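Local coordinates for superantigen-like protein SSL10 (Staphylococcus aureus subsp. aureus, PDB 6LWT) that probably inhibits classical-pathway complement activation by binding the Fc region of human IgG, and probably also interferes with plasma clotting through prothrombin, at residues L133-L144 against Y170-L178. Numbering follows the deposited sequence.
Sequences LKELDYKLRKHL and YNLDLRSKL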
loop_
_atom_site.group_PDB
_atom_site.type_symbol
_atom_site.label_atom_id
_atom_site.label_comp_id
_atom_site.label_asym_id
_atom_site.label_seq_id
_atom_site.Cartn_x
_atom_site.Cartn_y
_atom_site.Cartn_z
ATOM N N LEU A 133 3.349 2.277 -3.858
ATOM C CA LEU A 133 2.646 1.025 -4.151
ATOM C C LEU A 133 2.128 0.356 -2.888
ATOM O O LEU A 133 1.046 -0.226 -2.906
ATOM C CB LEU A 133 3.506 0.075 -4.988
ATOM C CG LEU A 133 2.832 -1.253 -5.381
ATOM C CD1 LEU A 133 1.629 -1.061 -6.297
ATOM C CD2 LEU A 133 3.829 -2.177 -6.044
ATOM N N LYS A 134 2.869 0.468 -1.782
ATOM C CA LYS A 134 2.412 -0.017 -0.487
ATOM C C LYS A 134 1.040 0.537 -0.073
ATOM O O LYS A 134 0.140 -0.221 0.308
ATOM C CB LYS A 134 3.436 0.373 0.579
ATOM C CG LYS A 134 3.052 -0.055 1.969
ATOM C CD LYS A 134 3.885 0.675 3.014
ATOM C CE LYS A 134 3.628 0.106 4.384
ATOM N NZ LYS A 134 4.010 -1.320 4.486
ATOM N N GLU A 135 0.908 1.863 -0.121
ATOM C CA GLU A 135 -0.326 2.525 0.315
ATOM C C GLU A 135 -1.476 2.224 -0.642
ATOM O O GLU A 135 -2.608 1.992 -0.207
ATOM C CB GLU A 135 -0.113 4.044 0.415
ATOM C CG GLU A 135 -1.335 4.777 0.940
ATOM C CD GLU A 135 -1.146 6.275 1.138
ATOM O OE1 GLU A 135 -0.001 6.762 1.242
ATOM O OE2 GLU A 135 -2.176 6.972 1.219
ATOM N N LEU A 136 -1.178 2.215 -1.937
ATOM C CA LEU A 136 -2.194 1.928 -2.941
ATOM C C LEU A 136 -2.681 0.485 -2.808
ATOM O O LEU A 136 -3.880 0.233 -2.750
ATOM C CB LEU A 136 -1.673 2.219 -4.347
ATOM C CG LEU A 136 -2.723 2.186 -5.468
ATOM C CD1 LEU A 136 -3.979 2.982 -5.137
ATOM C CD2 LEU A 136 -2.078 2.692 -6.741
ATOM N N ASP A 137 -1.739 -0.443 -2.679
ATOM C CA ASP A 137 -2.065 -1.847 -2.435
ATOM C C ASP A 137 -2.963 -2.001 -1.212
ATOM O O ASP A 137 -4.047 -2.594 -1.298
ATOM C CB ASP A 137 -0.784 -2.663 -2.258
ATOM C CG ASP A 137 -1.041 -4.086 -1.803
ATOM O OD1 ASP A 137 -1.564 -4.904 -2.601
ATOM O OD2 ASP A 137 -0.700 -4.401 -0.635
ATOM N N TYR A 138 -2.513 -1.458 -0.094
ATOM C CA TYR A 138 -3.249 -1.581 1.161
ATOM C C TYR A 138 -4.659 -1.007 1.083
ATOM O O TYR A 138 -5.625 -1.673 1.462
ATOM C CB TYR A 138 -2.498 -0.923 2.314
ATOM C CG TYR A 138 -3.081 -1.294 3.660
ATOM C CD1 TYR A 138 -4.201 -0.630 4.174
ATOM C CD2 TYR A 138 -2.524 -2.321 4.412
ATOM C CE1 TYR A 138 -4.738 -0.988 5.397
ATOM C CE2 TYR A 138 -3.058 -2.685 5.638
ATOM C CZ TYR A 138 -4.147 -2.017 6.124
ATOM O OH TYR A 138 -4.659 -2.389 7.344
ATOM N N LYS A 139 -4.770 0.229 0.617
ATOM C CA LYS A 139 -6.060 0.884 0.590
ATOM C C LYS A 139 -7.012 0.244 -0.427
ATOM O O LYS A 139 -8.209 0.180 -0.170
ATOM C CB LYS A 139 -5.923 2.365 0.315
ATOM C CG LYS A 139 -5.368 3.114 1.505
ATOM C CD LYS A 139 -5.303 4.592 1.212
ATOM C CE LYS A 139 -5.046 5.357 2.492
ATOM N NZ LYS A 139 -5.055 6.812 2.222
ATOM N N LEU A 140 -6.481 -0.208 -1.564
ATOM C CA LEU A 140 -7.300 -0.955 -2.521
ATOM C C LEU A 140 -7.831 -2.257 -1.890
ATOM O O LEU A 140 -9.021 -2.573 -2.032
ATOM C CB LEU A 140 -6.542 -1.239 -3.816
ATOM C CG LEU A 140 -6.428 -0.045 -4.775
ATOM C CD1 LEU A 140 -5.421 -0.320 -5.887
ATOM C CD2 LEU A 140 -7.805 0.293 -5.346
ATOM N N ARG A 141 -6.985 -2.989 -1.167
ATOM C CA ARG A 141 -7.464 -4.218 -0.544
ATOM C C ARG A 141 -8.484 -3.964 0.544
ATOM O O ARG A 141 -9.497 -4.672 0.609
ATOM C CB ARG A 141 -6.331 -5.100 -0.035
ATOM C CG ARG A 141 -5.433 -5.539 -1.172
ATOM C CD ARG A 141 -4.592 -6.736 -0.793
ATOM N NE ARG A 141 -3.324 -6.793 -1.551
ATOM C CZ ARG A 141 -2.611 -7.899 -1.753
ATOM N NH1 ARG A 141 -1.459 -7.809 -2.402
ATOM N NH2 ARG A 141 -3.018 -9.089 -1.295
ATOM N N LYS A 142 -8.251 -2.950 1.363
ATOM C CA LYS A 142 -9.226 -2.580 2.398
ATOM C C LYS A 142 -10.579 -2.214 1.800
ATOM O O LYS A 142 -11.632 -2.637 2.317
ATOM C CB LYS A 142 -8.709 -1.438 3.263
ATOM C CG LYS A 142 -9.533 -1.215 4.531
ATOM C CD LYS A 142 -8.923 -0.115 5.390
ATOM C CE LYS A 142 -9.264 1.259 4.834
ATOM N NZ LYS A 142 -8.944 2.364 5.786
ATOM N N HIS A 143 -10.545 -1.444 0.712
ATOM C CA HIS A 143 -11.747 -1.150 -0.091
ATOM C C HIS A 143 -12.473 -2.415 -0.547
ATOM O O HIS A 143 -13.697 -2.521 -0.380
ATOM C CB HIS A 143 -11.372 -0.259 -1.287
ATOM C CG HIS A 143 -12.536 0.147 -2.140
ATOM N ND1 HIS A 143 -12.813 -0.454 -3.349
ATOM C CD2 HIS A 143 -13.498 1.083 -1.954
ATOM C CE1 HIS A 143 -13.893 0.090 -3.872
ATOM N NE2 HIS A 143 -14.329 1.030 -3.051
ATOM N N LEU A 144 -11.732 -3.392 -1.070
ATOM C CA LEU A 144 -12.333 -4.622 -1.552
ATOM C C LEU A 144 -12.826 -5.494 -0.403
ATOM O O LEU A 144 -13.824 -6.198 -0.555
ATOM C CB LEU A 144 -11.360 -5.408 -2.412
ATOM C CG LEU A 144 -10.851 -4.729 -3.692
ATOM C CD1 LEU A 144 -9.758 -5.590 -4.285
ATOM C CD2 LEU A 144 -11.962 -4.488 -4.692
ATOM N N TYR A 170 1.324 -2.403 -12.666
ATOM C CA TYR A 170 1.633 -3.286 -11.547
ATOM C C TYR A 170 0.478 -4.273 -11.450
ATOM O O TYR A 170 -0.669 -3.855 -11.269
ATOM C CB TYR A 170 1.738 -2.497 -10.231
ATOM C CG TYR A 170 2.741 -1.361 -10.263
ATOM C CD1 TYR A 170 2.349 -0.092 -10.681
ATOM C CD2 TYR A 170 4.088 -1.564 -9.950
ATOM C CE1 TYR A 170 3.273 0.960 -10.756
ATOM C CE2 TYR A 170 5.007 -0.518 -10.015
ATOM C CZ TYR A 170 4.591 0.742 -10.420
ATOM O OH TYR A 170 5.460 1.811 -10.502
ATOM N N ASN A 171 0.767 -5.574 -11.537
ATOM C CA ASN A 171 -0.265 -6.573 -11.342
ATOM C C ASN A 171 -0.070 -7.205 -9.962
ATOM O O ASN A 171 0.953 -7.852 -9.717
ATOM C CB ASN A 171 -0.223 -7.604 -12.462
ATOM C CG ASN A 171 -1.354 -8.596 -12.361
ATOM O OD1 ASN A 171 -2.515 -8.230 -12.512
ATOM N ND2 ASN A 171 -1.025 -9.852 -12.036
ATOM N N LEU A 172 -1.032 -6.981 -9.077
ATOM C CA LEU A 172 -0.993 -7.476 -7.696
ATOM C C LEU A 172 -1.784 -8.759 -7.540
ATOM O O LEU A 172 -2.907 -8.878 -8.048
ATOM C CB LEU A 172 -1.575 -6.442 -6.749
ATOM C CG LEU A 172 -0.959 -5.056 -6.830
ATOM C CD1 LEU A 172 -1.780 -4.063 -6.034
ATOM C CD2 LEU A 172 0.458 -5.097 -6.311
ATOM N N ASP A 173 -1.184 -9.724 -6.846
ATOM C CA ASP A 173 -1.826 -11.002 -6.587
ATOM C C ASP A 173 -2.498 -10.958 -5.209
ATOM O O ASP A 173 -1.829 -10.887 -4.182
ATOM C CB ASP A 173 -0.775 -12.107 -6.639
ATOM C CG ASP A 173 -1.374 -13.512 -6.581
ATOM O OD1 ASP A 173 -2.610 -13.690 -6.377
ATOM O OD2 ASP A 173 -0.561 -14.450 -6.748
ATOM N N LEU A 174 -3.825 -11.029 -5.186
ATOM C CA LEU A 174 -4.570 -11.003 -3.928
ATOM C C LEU A 174 -4.412 -12.295 -3.103
ATOM O O LEU A 174 -4.751 -12.296 -1.931
ATOM C CB LEU A 174 -6.053 -10.683 -4.146
ATOM C CG LEU A 174 -6.305 -9.325 -4.831
ATOM C CD1 LEU A 174 -7.779 -9.218 -5.161
ATOM C CD2 LEU A 174 -5.841 -8.187 -3.942
ATOM N N ARG A 175 -3.845 -13.346 -3.685
ATOM C CA ARG A 175 -3.590 -14.580 -2.937
ATOM C C ARG A 175 -2.411 -14.490 -1.957
ATOM O O ARG A 175 -2.246 -15.380 -1.134
ATOM C CB ARG A 175 -3.359 -15.746 -3.875
ATOM C CG ARG A 175 -4.483 -16.001 -4.875
ATOM C CD ARG A 175 -4.079 -17.063 -5.892
ATOM N NE ARG A 175 -2.913 -16.623 -6.670
ATOM C CZ ARG A 175 -2.255 -17.378 -7.546
ATOM N NH1 ARG A 175 -2.649 -18.622 -7.806
ATOM N NH2 ARG A 175 -1.199 -16.880 -8.176
ATOM N N SER A 176 -1.600 -13.442 -2.037
ATOM C CA SER A 176 -0.569 -13.230 -1.032
ATOM C C SER A 176 -0.377 -11.775 -0.663
ATOM O O SER A 176 -0.889 -10.849 -1.327
ATOM C CB SER A 176 0.750 -13.836 -1.505
ATOM O OG SER A 176 1.067 -13.368 -2.786
ATOM N N LYS A 177 0.389 -11.580 0.401
ATOM C CA LYS A 177 0.733 -10.232 0.851
ATOM C C LYS A 177 1.648 -9.589 -0.178
ATOM O O LYS A 177 2.451 -10.273 -0.805
ATOM C CB LYS A 177 1.414 -10.262 2.223
ATOM C CG LYS A 177 1.304 -8.942 2.968
ATOM C CD LYS A 177 2.419 -8.668 3.988
ATOM C CE LYS A 177 2.228 -9.388 5.301
ATOM N NZ LYS A 177 3.265 -8.976 6.299
ATOM N N LEU A 178 1.546 -8.273 -0.364
ATOM C CA LEU A 178 2.555 -7.574 -1.167
ATOM C C LEU A 178 3.924 -7.846 -0.539
ATOM O O LEU A 178 4.050 -7.816 0.669
ATOM C CB LEU A 178 2.310 -6.066 -1.195
ATOM C CG LEU A 178 3.245 -5.227 -2.064
ATOM C CD1 LEU A 178 3.071 -5.551 -3.535
ATOM C CD2 LEU A 178 2.977 -3.752 -1.841
#
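Leu-133 is the knob at the start of the helical segment: its forked end enters a hollow walled by Tyr-170, Leu-172 and Leu-178. CG lies anti to the backbone N (chi1 -178°), which puts the fork toward the strand. Both methyls touch Tyr-170, with Leu-133 CD2 4.0 Å from Tyr-170 CD2; CD1 also reaches Leu-172 CD2, and CD2 reaches Leu-178 CD1. One turn on, Asp-137 fits between two leucines. Asp-137 OD1 rests 3.5 Å from Leu-172 CD1 and Asp-137 OD2 3.5 Å from Leu-178 CB, so the carboxylate sits among hydrocarbon, yet both oxygens have polar partners: Tyr-22 OH bonds OD2, and Arg-141 grips OD1 side-on through NE and NH1. This is the beta-grasp domain of the staphylococcal toxin family, in which helix 133-148 packs across a mixed sheet. Strand 169-173 is an outermost strand of that sheet; the axes of helix 133-144 and strand 170-173 approach to 11.0 Å and their directions differ by 50°. Beyond the strand, the type I turn from Asp-173 to Ser-176 brings the chain round to Arg-141. There Arg-141 NH2 donates to Ser-176 O at 2.8 Å (N-H...O 152°), approaching from above the carbonyl plane, while NH1 adds a weak bond to the same oxygen. With OD1 and this oxygen both near the guanidinium plane, the group's rotation is restrained, and Leu-174 CD2 covers one face, 3.5 Å above the Arg-141 guanidinium plane and offset toward its rim. The other branch of Leu-174, CD1, meets CD1 of Leu-144 at 4.2 Å, and Tyr-151 OH bonds both Arg-141 NH2 and Leu-174 O.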